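Side-chain contacts in polyprenyl synthetase (Zymomonas mobilis subsp. mobilis, PDB 4KKM), which probably elongates isoprenoid diphosphates as a metal-dependent prenyltransferase of the FPP/GGPP synthase family: residues 95-100 against 211-216; 147-152 against 162-167. One frame throughout, in Å; residues are numbered along the deposited sequence.

Interaction 1. Residues 95-100 against 211-216; sequences MAIECI and FGFCLE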
ATOM      1  N   MET B  95      12.792  -6.170   5.816  1.00 28.85           N
ATOM      2  CA  MET B  95      12.057  -6.653   4.643  1.00 25.52           C
ATOM      3  C   MET B  95      10.868  -5.750   4.326  1.00 22.68           C
ATOM      4  O   MET B  95      10.617  -5.430   3.164  1.00 25.25           O
ATOM      5  CB  MET B  95      11.577  -8.100   4.806  1.00 25.89           C
ATOM      6  CG  MET B  95      10.693  -8.572   3.645  1.00 23.32           C
ATOM      7  SD  MET B  95      10.467 -10.365   3.556  1.00 26.68           S
ATOM      8  CE  MET B  95       9.842 -10.713   5.201  1.00 28.40           C
ATOM      9  N   ALA B  96      10.144  -5.344   5.366  1.00 23.45           N
ATOM     10  CA  ALA B  96       8.970  -4.490   5.197  1.00 23.29           C
ATOM     11  C   ALA B  96       9.304  -3.166   4.506  1.00 22.54           C
ATOM     12  O   ALA B  96       8.596  -2.757   3.587  1.00 19.58           O
ATOM     13  CB  ALA B  96       8.287  -4.234   6.545  1.00 24.15           C
ATOM     14  N   ILE B  97      10.371  -2.489   4.940  1.00 21.71           N
ATOM     15  CA  ILE B  97      10.727  -1.211   4.321  1.00 21.87           C
ATOM     16  C   ILE B  97      11.225  -1.453   2.902  1.00 24.65           C
ATOM     17  O   ILE B  97      11.005  -0.639   1.999  1.00 22.13           O
ATOM     18  CB  ILE B  97      11.758  -0.373   5.166  1.00 21.32           C
ATOM     19  CG1 ILE B  97      11.979   1.018   4.553  1.00 21.97           C
ATOM     20  CG2 ILE B  97      13.093  -1.100   5.314  1.00 23.35           C
ATOM     21  CD1 ILE B  97      10.703   1.837   4.439  1.00 22.82           C
ATOM     22  N   GLU B  98      11.869  -2.595   2.697  1.00 21.20           N
ATOM     23  CA  GLU B  98      12.381  -2.933   1.375  1.00 24.93           C
ATOM     24  C   GLU B  98      11.228  -3.227   0.417  1.00 23.60           C
ATOM     25  O   GLU B  98      11.348  -3.007  -0.784  1.00 24.12           O
ATOM     26  CB  GLU B  98      13.371  -4.105   1.453  1.00 27.43           C
ATOM     27  CG  GLU B  98      14.121  -4.407   0.156  1.00 24.21           C
ATOM     28  CD  GLU B  98      15.165  -3.356  -0.232  1.00 27.30           C
ATOM     29  OE1 GLU B  98      15.272  -2.299   0.429  1.00 24.22           O
ATOM     30  OE2 GLU B  98      15.882  -3.594  -1.226  1.00 29.84           O
ATOM     31  N   CYS B  99      10.103  -3.699   0.950  1.00 21.54           N
ATOM     32  CA  CYS B  99       8.900  -3.849   0.134  1.00 23.29           C
ATOM     33  C   CYS B  99       8.478  -2.521  -0.480  1.00 20.33           C
ATOM     34  O   CYS B  99       8.157  -2.444  -1.665  1.00 21.33           O
ATOM     35  CB  CYS B  99       7.740  -4.408   0.954  1.00 21.57           C
ATOM     36  SG  CYS B  99       7.829  -6.178   1.258  1.00 23.49           S
ATOM     37  N   ILE B 100       8.467  -1.480   0.340  1.00 21.73           N
ATOM     38  CA  ILE B 100       8.084  -0.147  -0.118  1.00 18.72           C
ATOM     39  C   ILE B 100       9.094   0.398  -1.127  1.00 21.59           C
ATOM     40  O   ILE B 100       8.720   0.947  -2.165  1.00 22.42           O
ATOM     41  CB  ILE B 100       7.958   0.819   1.063  1.00 20.28           C
ATOM     42  CG1 ILE B 100       6.888   0.319   2.042  1.00 20.55           C
ATOM     43  CG2 ILE B 100       7.696   2.253   0.574  1.00 20.82           C
ATOM     44  CD1 ILE B 100       5.501   0.144   1.428  1.00 24.35           C
ATOM     45  N   PHE B 211      14.223   6.681   4.718  1.00 24.11           N
ATOM     46  CA  PHE B 211      15.397   6.670   5.591  1.00 25.79           C
ATOM     47  C   PHE B 211      14.967   6.987   7.019  1.00 24.73           C
ATOM     48  O   PHE B 211      15.410   6.339   7.973  1.00 24.43           O
ATOM     49  CB  PHE B 211      16.447   7.690   5.124  1.00 23.89           C
ATOM     50  CG  PHE B 211      17.130   7.314   3.837  1.00 24.42           C
ATOM     51  CD1 PHE B 211      17.436   5.992   3.563  1.00 24.90           C
ATOM     52  CD2 PHE B 211      17.458   8.282   2.897  1.00 28.72           C
ATOM     53  CE1 PHE B 211      18.060   5.634   2.378  1.00 29.24           C
ATOM     54  CE2 PHE B 211      18.086   7.933   1.705  1.00 31.71           C
ATOM     55  CZ  PHE B 211      18.388   6.605   1.448  1.00 32.34           C
ATOM     56  N   GLY B 212      14.111   7.995   7.159  1.00 21.97           N
ATOM     57  CA  GLY B 212      13.579   8.358   8.464  1.00 22.98           C
ATOM     58  C   GLY B 212      12.907   7.169   9.129  1.00 24.22           C
ATOM     59  O   GLY B 212      13.085   6.926  10.324  1.00 23.75           O
ATOM     60  N   PHE B 213      12.144   6.410   8.350  1.00 21.88           N
ATOM     61  CA  PHE B 213      11.487   5.227   8.897  1.00 22.07           C
ATOM     62  C   PHE B 213      12.498   4.212   9.423  1.00 25.27           C
ATOM     63  O   PHE B 213      12.302   3.627  10.483  1.00 25.41           O
ATOM     64  CB  PHE B 213      10.597   4.531   7.869  1.00 22.64           C
ATOM     65  CG  PHE B 213      10.064   3.215   8.365  1.00 23.61           C
ATOM     66  CD1 PHE B 213       8.953   3.177   9.191  1.00 21.49           C
ATOM     67  CD2 PHE B 213      10.712   2.029   8.062  1.00 21.70           C
ATOM     68  CE1 PHE B 213       8.471   1.969   9.672  1.00 25.19           C
ATOM     69  CE2 PHE B 213      10.247   0.824   8.559  1.00 26.02           C
ATOM     70  CZ  PHE B 213       9.126   0.796   9.359  1.00 23.89           C
ATOM     71  N   CYS B 214      13.563   3.988   8.663  1.00 24.28           N
ATOM     72  CA  CYS B 214      14.575   3.010   9.057  1.00 26.49           C
ATOM     73  C   CYS B 214      15.156   3.311  10.436  1.00 26.90           C
ATOM     74  O   CYS B 214      15.321   2.406  11.260  1.00 27.53           O
ATOM     75  CB  CYS B 214      15.701   2.950   8.024  1.00 21.26           C
ATOM     76  SG  CYS B 214      15.198   2.285   6.424  1.00 24.55           S
ATOM     77  N   LEU B 215      15.463   4.582  10.676  1.00 25.12           N
ATOM     78  CA  LEU B 215      16.059   5.018  11.942  1.00 24.42           C
ATOM     79  C   LEU B 215      15.013   5.030  13.050  1.00 26.75           C
ATOM     80  O   LEU B 215      15.270   4.589  14.173  1.00 27.39           O
ATOM     81  CB  LEU B 215      16.698   6.407  11.796  1.00 21.27           C
ATOM     82  CG  LEU B 215      18.171   6.443  11.350  1.00 24.32           C
ATOM     83  CD1 LEU B 215      19.095   5.898  12.437  1.00 25.43           C
ATOM     84  CD2 LEU B 215      18.381   5.686  10.031  1.00 25.05           C
ATOM     85  N   GLU B 216      13.823   5.523  12.726  1.00 25.16           N
ATOM     86  CA  GLU B 216      12.762   5.597  13.720  1.00 29.70           C
ATOM     87  C   GLU B 216      12.317   4.195  14.136  1.00 28.44           C
ATOM     88  O   GLU B 216      11.983   3.959  15.297  1.00 28.94           O
ATOM     89  CB  GLU B 216      11.578   6.425  13.213  1.00 29.13           C
ATOM     90  CG  GLU B 216      10.483   6.622  14.260  1.00 32.98           C
ATOM     91  CD  GLU B 216       9.378   7.571  13.813  1.00 39.11           C
ATOM     92  OE1 GLU B 216       9.355   7.966  12.625  1.00 35.03           O
ATOM     93  OE2 GLU B 216       8.527   7.925  14.659  1.00 39.22           O
TER

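Interaction 2. Residues 147-152 against 162-167; sequences EILSEE and LELIQA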
ATOM      1  N   GLU B 147       1.353  -6.114   5.834  1.00 25.10           N
ATOM      2  CA  GLU B 147       1.112  -7.462   6.342  1.00 25.11           C
ATOM      3  C   GLU B 147       2.279  -7.920   7.210  1.00 29.46           C
ATOM      4  O   GLU B 147       2.074  -8.461   8.298  1.00 29.85           O
ATOM      5  CB  GLU B 147       0.880  -8.474   5.209  1.00 23.12           C
ATOM      6  CG  GLU B 147       0.430  -9.836   5.741  1.00 29.65           C
ATOM      7  CD  GLU B 147       0.253 -10.885   4.658  1.00 31.04           C
ATOM      8  OE1 GLU B 147       0.220 -10.519   3.464  1.00 26.77           O
ATOM      9  OE2 GLU B 147       0.144 -12.081   5.006  1.00 30.63           O
ATOM     10  N   ILE B 148       3.499  -7.692   6.732  1.00 27.08           N
ATOM     11  CA  ILE B 148       4.698  -8.112   7.463  1.00 23.81           C
ATOM     12  C   ILE B 148       4.786  -7.428   8.826  1.00 26.24           C
ATOM     13  O   ILE B 148       5.025  -8.080   9.847  1.00 28.86           O
ATOM     14  CB  ILE B 148       5.987  -7.812   6.658  1.00 24.89           C
ATOM     15  CG1 ILE B 148       6.061  -8.677   5.395  1.00 22.95           C
ATOM     16  CG2 ILE B 148       7.237  -8.028   7.520  1.00 26.13           C
ATOM     17  CD1 ILE B 148       7.067  -8.157   4.373  1.00 24.11           C
ATOM     18  N   LEU B 149       4.579  -6.114   8.847  1.00 23.76           N
ATOM     19  CA  LEU B 149       4.687  -5.352  10.093  1.00 25.54           C
ATOM     20  C   LEU B 149       3.620  -5.718  11.119  1.00 31.12           C
ATOM     21  O   LEU B 149       3.809  -5.518  12.321  1.00 32.19           O
ATOM     22  CB  LEU B 149       4.623  -3.849   9.825  1.00 22.91           C
ATOM     23  CG  LEU B 149       5.849  -3.204   9.178  1.00 25.03           C
ATOM     24  CD1 LEU B 149       5.637  -1.701   9.052  1.00 25.46           C
ATOM     25  CD2 LEU B 149       7.099  -3.505  10.006  1.00 28.99           C
ATOM     26  N   SER B 150       2.497  -6.244  10.645  1.00 29.26           N
ATOM     27  CA  SER B 150       1.374  -6.539  11.528  1.00 32.20           C
ATOM     28  C   SER B 150       1.585  -7.811  12.355  1.00 38.09           C
ATOM     29  O   SER B 150       0.981  -7.973  13.415  1.00 41.70           O
ATOM     30  CB  SER B 150       0.076  -6.658  10.723  1.00 36.46           C
ATOM     31  OG  SER B 150       0.025  -7.897  10.038  1.00 37.16           O
ATOM     32  N   GLU B 151       2.443  -8.704  11.871  1.00 36.16           N
ATOM     33  CA  GLU B 151       2.616 -10.025  12.485  1.00 39.75           C
ATOM     34  C   GLU B 151       3.352 -10.017  13.828  1.00 43.89           C
ATOM     35  O   GLU B 151       4.241  -9.201  14.067  1.00 36.51           O
ATOM     36  CB  GLU B 151       3.319 -10.977  11.518  1.00 35.93           C
ATOM     37  CG  GLU B 151       2.584 -11.189  10.214  1.00 35.73           C
ATOM     38  CD  GLU B 151       3.214 -12.282   9.376  1.00 39.14           C
ATOM     39  OE1 GLU B 151       4.426 -12.529   9.539  1.00 39.45           O
ATOM     40  OE2 GLU B 151       2.494 -12.902   8.568  1.00 43.30           O
ATOM     41  N   GLU B 152       2.988 -10.958  14.696  1.00 43.34           N
ATOM     42  CA  GLU B 152       3.581 -11.057  16.027  1.00 39.05           C
ATOM     43  C   GLU B 152       5.093 -11.314  16.002  1.00 42.29           C
ATOM     44  O   GLU B 152       5.817 -10.906  16.915  1.00 41.92           O
ATOM     45  CB  GLU B 152       2.879 -12.162  16.822  1.00 48.80           C
ATOM     46  N   LEU B 162       2.037  -1.269  15.943  1.00 34.31           N
ATOM     47  CA  LEU B 162       1.214  -0.143  15.506  1.00 32.11           C
ATOM     48  C   LEU B 162       2.040   1.108  15.199  1.00 29.39           C
ATOM     49  O   LEU B 162       1.775   1.808  14.222  1.00 32.42           O
ATOM     50  CB  LEU B 162       0.151   0.196  16.554  1.00 37.80           C
ATOM     51  CG  LEU B 162      -1.110  -0.665  16.527  1.00 43.95           C
ATOM     52  CD1 LEU B 162      -2.119  -0.159  17.542  1.00 47.55           C
ATOM     53  CD2 LEU B 162      -1.715  -0.672  15.137  1.00 44.46           C
ATOM     54  N   GLU B 163       3.021   1.401  16.047  1.00 29.75           N
ATOM     55  CA  GLU B 163       3.888   2.555  15.820  1.00 30.14           C
ATOM     56  C   GLU B 163       4.655   2.407  14.508  1.00 29.83           C
ATOM     57  O   GLU B 163       4.816   3.376  13.759  1.00 24.95           O
ATOM     58  CB  GLU B 163       4.854   2.766  16.993  1.00 32.86           C
ATOM     59  CG  GLU B 163       4.184   3.299  18.259  1.00 35.87           C
ATOM     60  CD  GLU B 163       5.134   3.387  19.447  1.00 44.95           C
ATOM     61  OE1 GLU B 163       6.312   3.744  19.246  1.00 45.04           O
ATOM     62  OE2 GLU B 163       4.703   3.091  20.581  1.00 50.73           O
ATOM     63  N   LEU B 164       5.122   1.191  14.231  1.00 29.04           N
ATOM     64  CA  LEU B 164       5.832   0.916  12.981  1.00 32.22           C
ATOM     65  C   LEU B 164       4.908   1.111  11.787  1.00 26.58           C
ATOM     66  O   LEU B 164       5.271   1.763  10.802  1.00 25.30           O
ATOM     67  CB  LEU B 164       6.406  -0.509  12.981  1.00 28.63           C
ATOM     68  CG  LEU B 164       7.539  -0.770  13.981  1.00 27.30           C
ATOM     69  CD1 LEU B 164       7.851  -2.252  14.039  1.00 30.38           C
ATOM     70  CD2 LEU B 164       8.786   0.020  13.580  1.00 26.91           C
ATOM     71  N   ILE B 165       3.710   0.541  11.881  1.00 21.07           N
ATOM     72  CA  ILE B 165       2.721   0.650  10.812  1.00 29.61           C
ATOM     73  C   ILE B 165       2.323   2.104  10.531  1.00 30.14           C
ATOM     74  O   ILE B 165       2.314   2.540   9.378  1.00 25.31           O
ATOM     75  CB  ILE B 165       1.473  -0.198  11.124  1.00 30.86           C
ATOM     76  CG1 ILE B 165       1.816  -1.690  11.028  1.00 31.53           C
ATOM     77  CG2 ILE B 165       0.346   0.147  10.169  1.00 29.92           C
ATOM     78  CD1 ILE B 165       0.838  -2.600  11.744  1.00 30.10           C
ATOM     79  N   GLN B 166       1.996   2.859  11.575  1.00 25.12           N
ATOM     80  CA  GLN B 166       1.671   4.269  11.372  1.00 28.54           C
ATOM     81  C   GLN B 166       2.829   5.031  10.730  1.00 25.16           C
ATOM     82  O   GLN B 166       2.634   5.792   9.779  1.00 24.80           O
ATOM     83  CB  GLN B 166       1.272   4.952  12.684  1.00 30.78           C
ATOM     84  CG  GLN B 166       0.996   6.432  12.494  1.00 36.69           C
ATOM     85  CD  GLN B 166       0.085   7.011  13.558  1.00 53.58           C
ATOM     86  OE1 GLN B 166       0.149   6.626  14.726  1.00 59.55           O
ATOM     87  NE2 GLN B 166      -0.778   7.939  13.153  1.00 54.38           N
ATOM     88  N   ALA B 167       4.034   4.815  11.251  1.00 25.97           N
ATOM     89  CA  ALA B 167       5.225   5.474  10.714  1.00 28.22           C
ATOM     90  C   ALA B 167       5.464   5.097   9.258  1.00 25.72           C
ATOM     91  O   ALA B 167       5.781   5.951   8.438  1.00 23.30           O
ATOM     92  CB  ALA B 167       6.453   5.142  11.558  1.00 25.75           C
TER

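Interaction 1. Residues 95-100 against 211-216
I97 and F213 meet between helix 87-109 and helix 208-221, two helices of the all-alpha bundle of the isoprenoid synthase fold. Their side chains lie alongside and run in opposing directions, each reaching past the other. I97 meets the ring at CD2 and CE2. Its methyl CD1 comes closest, 3.6 Å from F213 CD2, and approaches that ring obliquely. The root of the side chain follows, with I97 CB 3.9 Å from F213 CE2. Several carbons of I97 thus lie beside the CD2 and CE2 atoms of the ring, not a single methyl. The first torsion of F213 puts CG anti to the backbone N (chi1 172°), which places CD2 and CE2 beside I97.

C214 is the second partner. Its sulfur lies near both branches of the isoleucine, with SG 3.9 Å from I97 CG1. I97 therefore has an aromatic neighbour and a thiol one. No hydrogen bond crosses between the segments; the contact is apolar packing, and all three touching side chains are buried. An alanine in place of I97 would lack CG1, CG2 and CD1, and would probably open a gap between helix 87-109 and the F213-C214 pair, leaving the ring less hemmed in at CD2 and C214 SG without its isoleucine neighbours.

L168 of helix 158-172 touches both I97 and F213, so a third helix adjoins the pair. On another side of helix 87-109, E98 forms a salt bridge with R70 through OE2. No other protein chain touches these two segments.

The backbones remain well apart, with I97 CA 7.4 Å from C214 CA at their nearest. The side chains of I97, F213 and C214 meet in this spacing. The short branch of I97 completes the contact, with its methyl CG2 4.1 Å from C214 SG.

Interaction 2. Residues 147-152 against 162-167
L149 makes the main apolar contacts here, packing on I165 and L164. Its CB lies 3.7 Å from I165 CG1, where the two side chains meet close to their bases. Further out, its methyl CD1 lies against the backbone of L164, 3.9 Å from L164 O. The same methyl is 4.2 Å from L164 CB. L149 CG is anti to the carbonyl carbon (chi1 -73°), and CD1 continues the extended chain, which brings this methyl to the L164 backbone. I165 is extended too. Its end methyl CD1 passes to S150 and lies 4.0 Å from S150 CA. Beyond the meeting of L149 CB and I165 CG1, each side chain sends a methyl on to a different neighbour.

The setting is a pair of consecutive helices, 131-150 and 158-172, within the helical bundle of the polyprenyl synthetase fold. They are joined by a short connection. L164 also packs on A217, I220 and M221 of helix 208-221.

Polar interactions do not cross between the two segments. Within 147-152, S150 OG donates a hydrogen bond of 2.7 Å to E147 O. The hydroxyl is tilted 27° from that carbonyl plane, with a C=O to donor angle of 126°. S150 N also donates to E147 O, from the same face of its plane, at 3.3 Å. Two donors therefore hold this carbonyl, and the first fixes the rotation of the serine side chain. The carbonyl oxygen of S150 accepts a hydrogen bond from R161, and E163 forms a salt bridge with R223.

Contacts between subunits lie close by. S150 packs on Q166 of the second subunit, Q166 packs on S150 of that subunit, and E147 packs on its I170.

The centres of interactions 1 and 2 lie about 11 Å apart, and the two touch. The ring of F213 reaches the L164 backbone, with F213 CE1 3.4 Å from L164 O. Helix 87-109 packs directly on helix 131-150, with A96 CB 3.7 Å from L149 CD2 and C99 SG 3.8 Å from I148 CD1. The four segments thus form one continuous packed region. The centre of interaction 1 is about 6 Å from the centre of the chain, that of interaction 2 about 17 Å, and interaction 2 adjoins the second subunit. Both lie away from the calcium site. Helix 87-109 nevertheless connects interaction 1 with D108, which binds calcium together with D114.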